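Local coordinates for protein Amuc_1100 (Akkermansia muciniphila, PDB 6KNY) that is of unknown function but, when full length, is probably held in the membrane of Akkermansia muciniphila by a transmembrane helix, at residues Glu76-Phe80 / Leu124-Asn128; Ile93-Ser99 / Leu139-Val145; Thr119-Glu123 / Arg147-Glu153; Pro169-Leu175 / Leu271-Asn277. All coordinates share one frame; numbering follows the deposited sequence. Where two conformers were deposited one is given.

Interaction 1 (Glu76-Phe80 / Leu124-Asn128); sequences ELKTF and LKAIN
The first torsions of Phe80 and Asn128 bring ring and amide face to face. In Asn128, CG lies anti to the backbone N (chi1 -178°), which lays the amide across the Phe80 ring. The Phe80 ring swings to the backbone N side and points into the gap between the two helices. Ring and amide planes are only 5° apart. ND2 of Asn128 sits over the ring centre of Phe80, 3.6 Å above its plane. On the opposite face, CG of Glu76 covers the rim. Leu124 comes in at the ring edge, with CD1 3.7 Å from CD2 of Phe80. Its other methyl, CD2, is 3.9 Å from CB of Leu77. One water donates to Phe80 O and to Asn128 OD1, each at 2.7 Å. This is consistent with OD1 being turned towards Phe80 O and ND2 lying over the ring. Glu76 and Lys125 form a salt bridge, but the modelled atoms are too close together and the detail is doubtful.

Helices 70-91 and 117-134 run almost parallel here, 6° apart, with their axes 11.1 Å from each other. Leu77 also touches Trp101 and Phe104 in a loop. Ala126 and Ile127, on helix 117-134, face the beta-sheet.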
# COMPACT_ATOMS: atom_id res chain seq x y z
N GLU A 76 2.93 11.39 9.98
CA GLU A 76 2.95 9.93 9.87
C GLU A 76 3.61 9.48 8.57
O GLU A 76 4.38 8.51 8.54
CB GLU A 76 1.52 9.37 9.97
CG GLU A 76 1.46 7.85 10.03
CD GLU A 76 0.03 7.33 10.10
OE1 GLU A 76 -0.88 7.96 9.51
OE2 GLU A 76 -0.19 6.29 10.76
N LEU A 77 3.32 10.19 7.47
CA LEU A 77 3.94 9.87 6.19
C LEU A 77 5.47 9.95 6.25
O LEU A 77 6.18 9.05 5.79
CB LEU A 77 3.40 10.81 5.11
CG LEU A 77 4.10 10.79 3.74
CD1 LEU A 77 4.03 9.39 3.08
CD2 LEU A 77 3.56 11.88 2.81
N LYS A 78 5.97 11.05 6.82
CA LYS A 78 7.41 11.27 6.94
C LYS A 78 8.05 10.18 7.79
O LYS A 78 9.11 9.66 7.45
CB LYS A 78 7.69 12.65 7.53
CG LYS A 78 7.99 13.72 6.50
CD LYS A 78 7.48 15.08 6.94
CE LYS A 78 7.32 16.02 5.77
NZ LYS A 78 8.52 16.89 5.58
N THR A 79 7.41 9.86 8.91
CA THR A 79 7.92 8.84 9.82
C THR A 79 8.00 7.48 9.12
O THR A 79 9.02 6.79 9.19
CB THR A 79 7.03 8.73 11.06
OG1 THR A 79 7.02 9.99 11.75
CG2 THR A 79 7.52 7.62 11.99
N PHE A 80 6.91 7.09 8.45
CA PHE A 80 6.89 5.83 7.72
C PHE A 80 7.98 5.80 6.66
O PHE A 80 8.66 4.78 6.47
CB PHE A 80 5.52 5.61 7.08
CG PHE A 80 4.45 5.16 8.06
CD1 PHE A 80 4.79 4.73 9.33
CD2 PHE A 80 3.11 5.16 7.69
CE1 PHE A 80 3.81 4.32 10.23
CE2 PHE A 80 2.12 4.74 8.59
CZ PHE A 80 2.48 4.32 9.85
N LEU A 124 -2.63 5.16 3.73
CA LEU A 124 -1.21 5.17 4.09
C LEU A 124 -0.86 4.02 5.03
O LEU A 124 0.18 3.37 4.86
CB LEU A 124 -0.87 6.52 4.73
CG LEU A 124 0.51 6.66 5.39
CD1 LEU A 124 1.65 6.23 4.45
CD2 LEU A 124 0.72 8.09 5.92
N LYS A 125 -1.71 3.74 6.02
CA LYS A 125 -1.39 2.65 6.94
C LYS A 125 -1.39 1.31 6.23
O LYS A 125 -0.53 0.46 6.49
CB LYS A 125 -2.36 2.62 8.13
CG LYS A 125 -2.08 3.71 9.16
CD LYS A 125 -1.46 3.20 10.50
CE LYS A 125 -1.42 4.24 11.64
NZ LYS A 125 -0.08 4.45 12.28
N ALA A 126 -2.34 1.10 5.30
CA ALA A 126 -2.39 -0.16 4.56
C ALA A 126 -1.19 -0.32 3.62
O ALA A 126 -0.57 -1.39 3.56
CB ALA A 126 -3.70 -0.24 3.77
N ILE A 127 -0.86 0.74 2.87
CA ILE A 127 0.28 0.67 1.96
C ILE A 127 1.58 0.50 2.74
O ILE A 127 2.42 -0.34 2.40
CB ILE A 127 0.32 1.92 1.04
CG1 ILE A 127 -0.91 1.95 0.12
CG2 ILE A 127 1.64 1.95 0.22
CD1 ILE A 127 -1.05 3.25 -0.72
N ASN A 128 1.73 1.27 3.82
CA ASN A 128 2.90 1.11 4.69
C ASN A 128 3.07 -0.33 5.15
O ASN A 128 4.18 -0.86 5.15
CB ASN A 128 2.81 2.02 5.92
CG ASN A 128 4.06 1.89 6.80
OD1 ASN A 128 5.16 2.22 6.37
ND2 ASN A 128 3.89 1.32 7.98
O HOH W 1 7.69 2.39 7.28

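Interaction 2 (Ile93-Ser99 / Leu139-Val145); sequences ILITDTS and LSKFIKV
The Phe142 ring is the flat group of this contact, and its neighbours on 93-99 approach it obliquely. CG2 of Ile93 lies 3.9 Å from CD2 of Phe142. CD1 of Ile95 meets the same CD2 at 4.1 Å. The Ile95 chain is extended, with CG1 anti to the backbone N (chi1 180°), and this carries CD1 to the ring. Cys88 of helix 70-91 and Val131 and Leu134 of helix 117-134 also touch the ring, so Phe142 is buried between sheet and helices.

The backbones pair as parallel strands. Leu94 N donates to Ser140 O at 3.1 Å. Phe142 N donates to Leu94 O at 2.9 Å, with an N-H...O angle of 161°. The chain passes from strand 94-95 through helix 117-134 to the parallel strand 141-146, a beta-alpha-beta crossover, and 94-95 is the outermost strand on this side. The other side of 141-146 pairs with strand 170-181. Two classic beta bulges occur there, Ser140 and Lys141 facing Gln180, and Ile143 and Lys144 facing Ala178.

Beyond Ile95 the chain leaves the sheet and turns into the short, weakly bonded helix 97-100. Thr96 OG1 and Thr98 OG1 share a hydrogen bond of 2.9 Å. Ser99 OG packs against the backbone of Ile143 and Lys144, but its angle to Lys144 N is too poor for a hydrogen bond. A water accepts a hydrogen bond from Val145 N at 2.9 Å and is also bonded to Thr98 OG1.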
# COMPACT_ATOMS: atom_id res chain seq x y z
N ILE A 93 18.36 -3.38 0.19
CA ILE A 93 17.37 -3.20 -0.86
C ILE A 93 17.48 -1.77 -1.36
O ILE A 93 17.38 -0.82 -0.56
CB ILE A 93 15.95 -3.49 -0.35
CG1 ILE A 93 15.86 -4.91 0.20
CG2 ILE A 93 14.92 -3.26 -1.45
CD1 ILE A 93 14.75 -5.08 1.22
N LEU A 94 17.68 -1.60 -2.67
CA LEU A 94 17.61 -0.27 -3.25
C LEU A 94 16.16 0.20 -3.28
O LEU A 94 15.25 -0.60 -3.50
CB LEU A 94 18.18 -0.27 -4.67
CG LEU A 94 19.63 -0.73 -4.83
CD1 LEU A 94 19.92 -1.08 -6.30
CD2 LEU A 94 20.59 0.33 -4.30
N ILE A 95 15.97 1.50 -3.08
CA ILE A 95 14.63 2.08 -3.12
C ILE A 95 14.75 3.48 -3.70
O ILE A 95 15.58 4.28 -3.25
CB ILE A 95 13.95 2.10 -1.74
CG1 ILE A 95 12.56 2.73 -1.83
CG2 ILE A 95 14.80 2.82 -0.67
CD1 ILE A 95 11.69 2.37 -0.66
N THR A 96 13.95 3.77 -4.73
CA THR A 96 14.03 5.10 -5.32
C THR A 96 13.36 6.11 -4.41
O THR A 96 12.50 5.77 -3.58
CB THR A 96 13.36 5.16 -6.70
OG1 THR A 96 11.94 5.00 -6.57
CG2 THR A 96 13.91 4.07 -7.64
N ASP A 97 13.76 7.37 -4.59
CA ASP A 97 13.14 8.44 -3.84
C ASP A 97 11.63 8.40 -3.98
O ASP A 97 10.90 8.56 -3.00
CB ASP A 97 13.67 9.80 -4.29
CG ASP A 97 13.31 10.90 -3.33
OD1 ASP A 97 13.32 10.65 -2.12
OD2 ASP A 97 13.01 12.02 -3.79
N THR A 98 11.14 8.13 -5.20
CA THR A 98 9.70 8.14 -5.43
C THR A 98 9.02 7.02 -4.66
O THR A 98 8.05 7.27 -3.93
CB THR A 98 9.38 8.07 -6.92
OG1 THR A 98 9.95 6.88 -7.49
CG2 THR A 98 9.89 9.33 -7.64
N SER A 99 9.52 5.77 -4.79
CA SER A 99 8.98 4.66 -4.00
C SER A 99 8.90 4.98 -2.51
O SER A 99 7.94 4.59 -1.82
CB SER A 99 9.82 3.40 -4.18
OG SER A 99 9.55 2.77 -5.40
N LEU A 139 13.81 -9.02 -1.86
CA LEU A 139 13.85 -8.34 -3.15
C LEU A 139 15.13 -7.53 -3.27
O LEU A 139 15.80 -7.24 -2.28
CB LEU A 139 12.65 -7.40 -3.30
CG LEU A 139 11.27 -8.06 -3.26
CD1 LEU A 139 10.19 -7.02 -3.05
CD2 LEU A 139 11.02 -8.88 -4.53
N SER A 140 15.45 -7.11 -4.49
CA SER A 140 16.65 -6.30 -4.66
C SER A 140 16.37 -4.82 -4.86
O SER A 140 17.24 -4.00 -4.56
CB SER A 140 17.48 -6.83 -5.84
OG SER A 140 16.82 -6.54 -7.05
N LYS A 141 15.20 -4.46 -5.39
CA LYS A 141 14.86 -3.06 -5.60
C LYS A 141 13.36 -2.86 -5.51
O LYS A 141 12.59 -3.70 -5.99
CB LYS A 141 15.33 -2.52 -6.96
CG LYS A 141 16.58 -3.16 -7.54
CD LYS A 141 17.03 -2.46 -8.79
CE LYS A 141 18.33 -3.07 -9.29
NZ LYS A 141 18.79 -2.45 -10.56
N PHE A 142 12.96 -1.75 -4.91
CA PHE A 142 11.64 -1.16 -5.11
C PHE A 142 11.77 -0.12 -6.21
O PHE A 142 12.61 0.79 -6.11
CB PHE A 142 11.11 -0.50 -3.83
CG PHE A 142 10.71 -1.47 -2.75
CD1 PHE A 142 9.58 -2.26 -2.90
CD2 PHE A 142 11.44 -1.57 -1.57
CE1 PHE A 142 9.20 -3.15 -1.90
CE2 PHE A 142 11.07 -2.45 -0.57
CZ PHE A 142 9.95 -3.24 -0.73
N ILE A 143 10.99 -0.26 -7.27
CA ILE A 143 11.11 0.60 -8.44
C ILE A 143 10.10 1.74 -8.39
O ILE A 143 10.41 2.88 -8.74
CB ILE A 143 10.97 -0.24 -9.72
CG1 ILE A 143 12.10 -1.25 -9.82
CG2 ILE A 143 10.93 0.67 -10.98
CD1 ILE A 143 11.93 -2.28 -10.93
N LYS A 144 8.87 1.45 -7.96
CA LYS A 144 7.87 2.51 -7.89
C LYS A 144 6.74 2.08 -6.97
O LYS A 144 6.40 0.90 -6.89
CB LYS A 144 7.38 2.87 -9.31
CG LYS A 144 6.18 2.13 -9.85
CD LYS A 144 5.77 2.76 -11.20
CE LYS A 144 4.56 2.06 -11.86
NZ LYS A 144 4.46 2.28 -13.35
N VAL A 145 6.21 3.05 -6.23
CA VAL A 145 4.92 2.93 -5.56
C VAL A 145 4.10 4.10 -6.06
O VAL A 145 4.37 5.26 -5.70
CB VAL A 145 5.02 2.94 -4.03
CG1 VAL A 145 3.63 2.77 -3.42
CG2 VAL A 145 5.97 1.84 -3.55
O HOH W 2 7.28 5.70 -6.76

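Interaction 3 (Thr119-Glu123 / Arg147-Glu153); sequences TLGFE and RPQLPIE
Glu123 and Arg147 meet with their flat groups nearly perpendicular, the carboxylate and guanidinium planes 85° apart. Glu123 reaches out as an extended chain. Its OE1 accepts from Arg147 NH1 at 3.0 Å, on the syn side and at the guanidinium edge. Arg147 bends at chi3 (77°), which folds the guanidinium back towards its own loop. There it grips Glu153 end-on. NH1 binds Glu153 OE2 at 2.6 Å and NH2 binds Glu153 OE1 at 2.9 Å, both close to the guanidinium plane. NH1 of Arg147 is thus shared by two carboxylates. OE1 of Glu123 and OE2 of Glu153 are 4.6 Å apart, and the arginine charge between them probably offsets their repulsion.

Leu150 N adds a second bond to Glu153 OE2, at 2.9 Å. It approaches from above the carboxylate plane. Leu150 N and Arg147 NH1 hold Glu153 OE2 from opposite faces, so the carboxylate links two points of its own loop. Leu120 crosses Glu153 at a slant, with its CD2 3.3 Å from OE2 of Glu153. One turn before Glu123, Thr119 CG2 packs on Leu150 CD1 at 3.7 Å, and Thr119 OG1 borders CD1 of Ile152.

Arg147 NE bonds Gly103 O, and Glu153 OE1 bonds the Tyr107 hydroxyl, so the salt-bridge network reaches the 101-116 loop too. The contact ties the start of helix 117-134 to the loop between strands 141-146 and 170-181. Met173 of strand 170-181 touches Thr119 and Glu123 from the sheet side.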
# COMPACT_ATOMS: atom_id res chain seq x y z
N THR A 119 -9.28 9.49 5.41
CA THR A 119 -9.26 8.48 4.35
C THR A 119 -7.82 8.17 3.91
O THR A 119 -7.42 7.00 3.81
CB THR A 119 -10.12 8.98 3.19
OG1 THR A 119 -11.45 9.23 3.69
CG2 THR A 119 -10.18 7.96 2.04
N LEU A 120 -7.01 9.21 3.72
CA LEU A 120 -5.60 9.02 3.38
C LEU A 120 -4.83 8.26 4.46
O LEU A 120 -3.87 7.53 4.15
CB LEU A 120 -4.93 10.37 3.14
CG LEU A 120 -5.46 11.10 1.90
CD1 LEU A 120 -4.91 12.52 1.84
CD2 LEU A 120 -5.08 10.33 0.64
N GLY A 121 -5.19 8.45 5.74
CA GLY A 121 -4.47 7.75 6.80
C GLY A 121 -4.73 6.26 6.78
O GLY A 121 -3.84 5.46 7.05
N PHE A 122 -5.96 5.87 6.45
CA PHE A 122 -6.25 4.45 6.23
C PHE A 122 -5.40 3.93 5.08
O PHE A 122 -4.75 2.89 5.20
CB PHE A 122 -7.73 4.25 5.92
CG PHE A 122 -8.04 2.90 5.32
CD1 PHE A 122 -8.16 1.78 6.14
CD2 PHE A 122 -8.17 2.74 3.95
CE1 PHE A 122 -8.42 0.53 5.59
CE2 PHE A 122 -8.44 1.50 3.40
CZ PHE A 122 -8.57 0.40 4.21
N GLU A 123 -5.38 4.65 3.95
CA GLU A 123 -4.64 4.18 2.78
C GLU A 123 -3.15 4.14 3.05
O GLU A 123 -2.46 3.18 2.67
CB GLU A 123 -4.94 5.08 1.57
CG GLU A 123 -4.45 4.46 0.29
CD GLU A 123 -4.82 5.26 -0.94
OE1 GLU A 123 -4.99 6.49 -0.83
OE2 GLU A 123 -4.91 4.64 -2.02
N ARG A 147 0.35 5.88 -6.66
CA ARG A 147 -0.97 5.90 -6.04
C ARG A 147 -1.79 7.04 -6.63
O ARG A 147 -1.56 8.21 -6.28
CB ARG A 147 -0.84 6.04 -4.53
CG ARG A 147 -2.15 6.21 -3.76
CD ARG A 147 -1.92 7.02 -2.46
NE ARG A 147 -1.77 8.45 -2.75
CZ ARG A 147 -2.77 9.33 -2.71
NH1 ARG A 147 -3.99 8.95 -2.33
NH2 ARG A 147 -2.54 10.59 -3.03
N PRO A 148 -2.74 6.74 -7.52
CA PRO A 148 -3.64 7.80 -8.01
C PRO A 148 -4.42 8.44 -6.87
O PRO A 148 -4.76 7.79 -5.88
CB PRO A 148 -4.58 7.06 -8.98
CG PRO A 148 -3.82 5.80 -9.40
CD PRO A 148 -2.91 5.46 -8.22
N GLN A 149 -4.71 9.73 -7.02
CA GLN A 149 -5.48 10.42 -5.99
C GLN A 149 -6.92 9.93 -6.00
O GLN A 149 -7.48 9.64 -7.05
CB GLN A 149 -5.47 11.94 -6.21
CG GLN A 149 -4.10 12.57 -6.00
CD GLN A 149 -4.08 14.05 -6.35
OE1 GLN A 149 -5.13 14.70 -6.41
NE2 GLN A 149 -2.89 14.58 -6.61
N LEU A 150 -7.51 9.87 -4.81
CA LEU A 150 -8.90 9.54 -4.65
C LEU A 150 -9.76 10.76 -4.94
O LEU A 150 -9.31 11.90 -4.80
CB LEU A 150 -9.17 9.05 -3.23
CG LEU A 150 -8.39 7.81 -2.80
CD1 LEU A 150 -8.63 7.53 -1.30
CD2 LEU A 150 -8.80 6.62 -3.66
N PRO A 151 -11.03 10.56 -5.30
CA PRO A 151 -11.93 11.71 -5.50
C PRO A 151 -12.02 12.64 -4.29
O PRO A 151 -12.08 13.86 -4.48
CB PRO A 151 -13.28 11.05 -5.81
CG PRO A 151 -12.89 9.74 -6.46
CD PRO A 151 -11.67 9.28 -5.69
N ILE A 152 -11.98 12.11 -3.06
CA ILE A 152 -12.04 12.98 -1.89
C ILE A 152 -10.82 13.90 -1.77
O ILE A 152 -10.87 14.89 -1.03
CB ILE A 152 -12.19 12.14 -0.60
CG1 ILE A 152 -12.65 13.00 0.59
CG2 ILE A 152 -10.87 11.43 -0.28
CD1 ILE A 152 -12.83 12.21 1.85
N GLU A 153 -9.73 13.65 -2.50
CA GLU A 153 -8.55 14.49 -2.32
C GLU A 153 -8.66 15.82 -3.06
O GLU A 153 -7.93 16.76 -2.71
CB GLU A 153 -7.30 13.77 -2.77
CG GLU A 153 -6.93 12.67 -1.84
CD GLU A 153 -5.74 11.91 -2.34
OE1 GLU A 153 -4.65 12.51 -2.45
OE2 GLU A 153 -5.89 10.70 -2.58

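Interaction 4 (Pro169-Leu175 / Leu271-Asn277); sequences PWTPMPL and LNLVHFN
Leu271 pairs with Leu175 in an antiparallel register that runs on to Trp170 and Phe276. Strands 170-181 and 265-276 are neighbours in the mixed sheet, and their directions here are 149° apart. Leu271 N donates to Leu175 O at 2.8 Å, and Leu175 N donates back to Leu271 O. Asn272 sits in a non-hydrogen-bonded pair with Pro174. Its OD1 borders CB of Pro172 at 3.9 Å. The two prolines occupy positions where no N-H is needed for this partner strand. Asn272 also bonds strand 201-210 on its other side, through the backbone of Thr202.

Leu273 and Met173 exchange two backbone bonds; Met173 N reaches Leu273 O at 2.7 Å. Their side chains face helix 117-134. Val274, on the other face, puts CG1 3.8 Å from CB of Trp170. The same methyl lies over the rim of one face of the Phe276 ring.

His275 and Thr171 form a hydrogen-bonded pair, with two backbone bonds. Met173 runs alongside His275, with CE 3.6 Å from CB of His275. Both ring nitrogens have partners: ND1 donates to Asn277 OD1 at 2.8 Å, and NE2 bonds Ser63 O. Phe276 lies on the face of Val274 and touches Tyr56 and Phe59. Asn277 N donates to Pro169 O at 3.0 Å. The Asn277 amide is held at both ends. Its ND2 bonds Ala168 O and also donates a hydrogen bond, within the amide plane, to Thr171 OG1 at 2.8 Å.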
# COMPACT_ATOMS: atom_id res chain seq x y z
N PRO A 169 -21.01 -0.62 -0.73
CA PRO A 169 -20.52 -1.30 0.48
C PRO A 169 -19.01 -1.25 0.66
O PRO A 169 -18.54 -1.49 1.79
CB PRO A 169 -21.00 -2.75 0.29
CG PRO A 169 -22.08 -2.66 -0.72
CD PRO A 169 -21.69 -1.56 -1.63
N TRP A 170 -18.25 -1.02 -0.42
CA TRP A 170 -16.81 -0.83 -0.32
C TRP A 170 -16.39 0.23 -1.33
O TRP A 170 -17.12 0.52 -2.29
CB TRP A 170 -16.02 -2.13 -0.55
CG TRP A 170 -16.07 -2.63 -1.97
CD1 TRP A 170 -15.23 -2.29 -3.01
CD2 TRP A 170 -17.04 -3.52 -2.53
NE1 TRP A 170 -15.61 -2.94 -4.16
CE2 TRP A 170 -16.72 -3.69 -3.90
CE3 TRP A 170 -18.15 -4.19 -2.01
CZ2 TRP A 170 -17.47 -4.52 -4.74
CZ3 TRP A 170 -18.89 -5.01 -2.84
CH2 TRP A 170 -18.55 -5.16 -4.20
N THR A 171 -15.21 0.79 -1.11
CA THR A 171 -14.60 1.75 -2.03
C THR A 171 -13.22 1.21 -2.38
O THR A 171 -12.41 0.97 -1.48
CB THR A 171 -14.47 3.13 -1.40
OG1 THR A 171 -15.77 3.66 -1.13
CG2 THR A 171 -13.63 4.10 -2.32
N PRO A 172 -12.95 0.95 -3.66
CA PRO A 172 -11.62 0.47 -4.04
C PRO A 172 -10.65 1.63 -4.11
O PRO A 172 -10.99 2.72 -4.57
CB PRO A 172 -11.85 -0.12 -5.44
CG PRO A 172 -12.94 0.78 -6.03
CD PRO A 172 -13.83 1.17 -4.82
N MET A 173 -9.40 1.38 -3.70
CA MET A 173 -8.38 2.42 -3.75
C MET A 173 -7.20 1.95 -4.59
O MET A 173 -6.48 1.03 -4.17
CB MET A 173 -7.94 2.80 -2.33
CG MET A 173 -9.11 3.32 -1.48
SD MET A 173 -8.57 3.80 0.17
CE MET A 173 -10.10 4.40 0.91
N PRO A 174 -6.95 2.54 -5.76
CA PRO A 174 -5.95 1.98 -6.68
C PRO A 174 -4.53 2.31 -6.27
O PRO A 174 -4.26 3.35 -5.67
CB PRO A 174 -6.30 2.64 -8.02
CG PRO A 174 -6.87 3.97 -7.62
CD PRO A 174 -7.62 3.73 -6.32
N LEU A 175 -3.62 1.38 -6.57
CA LEU A 175 -2.20 1.67 -6.55
C LEU A 175 -1.46 0.67 -7.43
O LEU A 175 -1.98 -0.41 -7.76
CB LEU A 175 -1.63 1.65 -5.13
CG LEU A 175 -1.65 0.31 -4.41
CD1 LEU A 175 -0.38 0.18 -3.56
CD2 LEU A 175 -2.92 0.22 -3.53
N LEU A 271 -3.13 -2.90 -8.00
CA LEU A 271 -3.92 -3.38 -6.88
C LEU A 271 -5.10 -2.45 -6.63
O LEU A 271 -5.06 -1.25 -6.96
CB LEU A 271 -3.05 -3.46 -5.63
CG LEU A 271 -1.83 -4.39 -5.77
CD1 LEU A 271 -0.82 -4.08 -4.69
CD2 LEU A 271 -2.24 -5.85 -5.72
N ASN A 272 -6.17 -3.02 -6.08
CA ASN A 272 -7.23 -2.23 -5.47
C ASN A 272 -7.29 -2.62 -4.00
O ASN A 272 -7.58 -3.77 -3.67
CB ASN A 272 -8.58 -2.47 -6.16
CG ASN A 272 -8.64 -1.85 -7.56
OD1 ASN A 272 -8.78 -0.64 -7.72
ND2 ASN A 272 -8.55 -2.69 -8.57
N LEU A 273 -6.95 -1.66 -3.14
CA LEU A 273 -7.19 -1.79 -1.71
C LEU A 273 -8.68 -1.64 -1.45
O LEU A 273 -9.28 -0.65 -1.87
CB LEU A 273 -6.39 -0.72 -0.95
CG LEU A 273 -6.64 -0.54 0.55
CD1 LEU A 273 -6.25 -1.80 1.33
CD2 LEU A 273 -5.92 0.73 1.07
N VAL A 274 -9.28 -2.59 -0.76
CA VAL A 274 -10.73 -2.59 -0.56
C VAL A 274 -11.02 -1.92 0.78
O VAL A 274 -10.67 -2.44 1.84
CB VAL A 274 -11.28 -4.02 -0.62
CG1 VAL A 274 -12.78 -4.05 -0.34
CG2 VAL A 274 -10.94 -4.65 -1.99
N HIS A 275 -11.65 -0.73 0.73
CA HIS A 275 -12.12 -0.08 1.95
C HIS A 275 -13.60 -0.41 2.17
O HIS A 275 -14.45 0.01 1.39
CB HIS A 275 -11.94 1.44 1.92
CG HIS A 275 -12.39 2.09 3.19
ND1 HIS A 275 -13.65 2.66 3.35
CD2 HIS A 275 -11.80 2.17 4.41
CE1 HIS A 275 -13.78 3.10 4.58
NE2 HIS A 275 -12.67 2.83 5.24
N PHE A 276 -13.89 -1.12 3.26
CA PHE A 276 -15.27 -1.45 3.64
C PHE A 276 -15.93 -0.24 4.30
O PHE A 276 -15.38 0.34 5.24
CB PHE A 276 -15.28 -2.66 4.56
CG PHE A 276 -14.80 -3.90 3.88
CD1 PHE A 276 -15.68 -4.68 3.14
CD2 PHE A 276 -13.47 -4.27 3.94
CE1 PHE A 276 -15.23 -5.82 2.45
CE2 PHE A 276 -13.01 -5.39 3.26
CZ PHE A 276 -13.89 -6.17 2.51
N ASN A 277 -17.10 0.14 3.79
CA ASN A 277 -17.65 1.45 4.11
C ASN A 277 -18.64 1.42 5.26
O ASN A 277 -18.59 2.29 6.14
CB ASN A 277 -18.31 2.05 2.86
CG ASN A 277 -17.29 2.53 1.85
OD1 ASN A 277 -16.15 2.89 2.22
ND2 ASN A 277 -17.66 2.53 0.56

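Helix 117-134 joins most of these contacts. It supplies one segment to interaction 1 and one to interaction 3, whose centres lie 12 Å apart. Ile127 CD1 of the first meets Arg147 CD of the second at 4.2 Å. The same helix packs on the sheet of interaction 4: Phe122 CE2 is 3.5 Å from Leu273 CD2, and Ala126 CB is 3.6 Å from Leu273 CD2. Interactions 3 and 4 are the closest pair, with centres 10 Å apart. Interactions 2 and 4 belong to one sheet but lie on opposite sides of the chain's centre, 24 Å between centres. Interaction 2 reaches interaction 1 through Val145 CG1, 4.2 Å from Ile127 CG2.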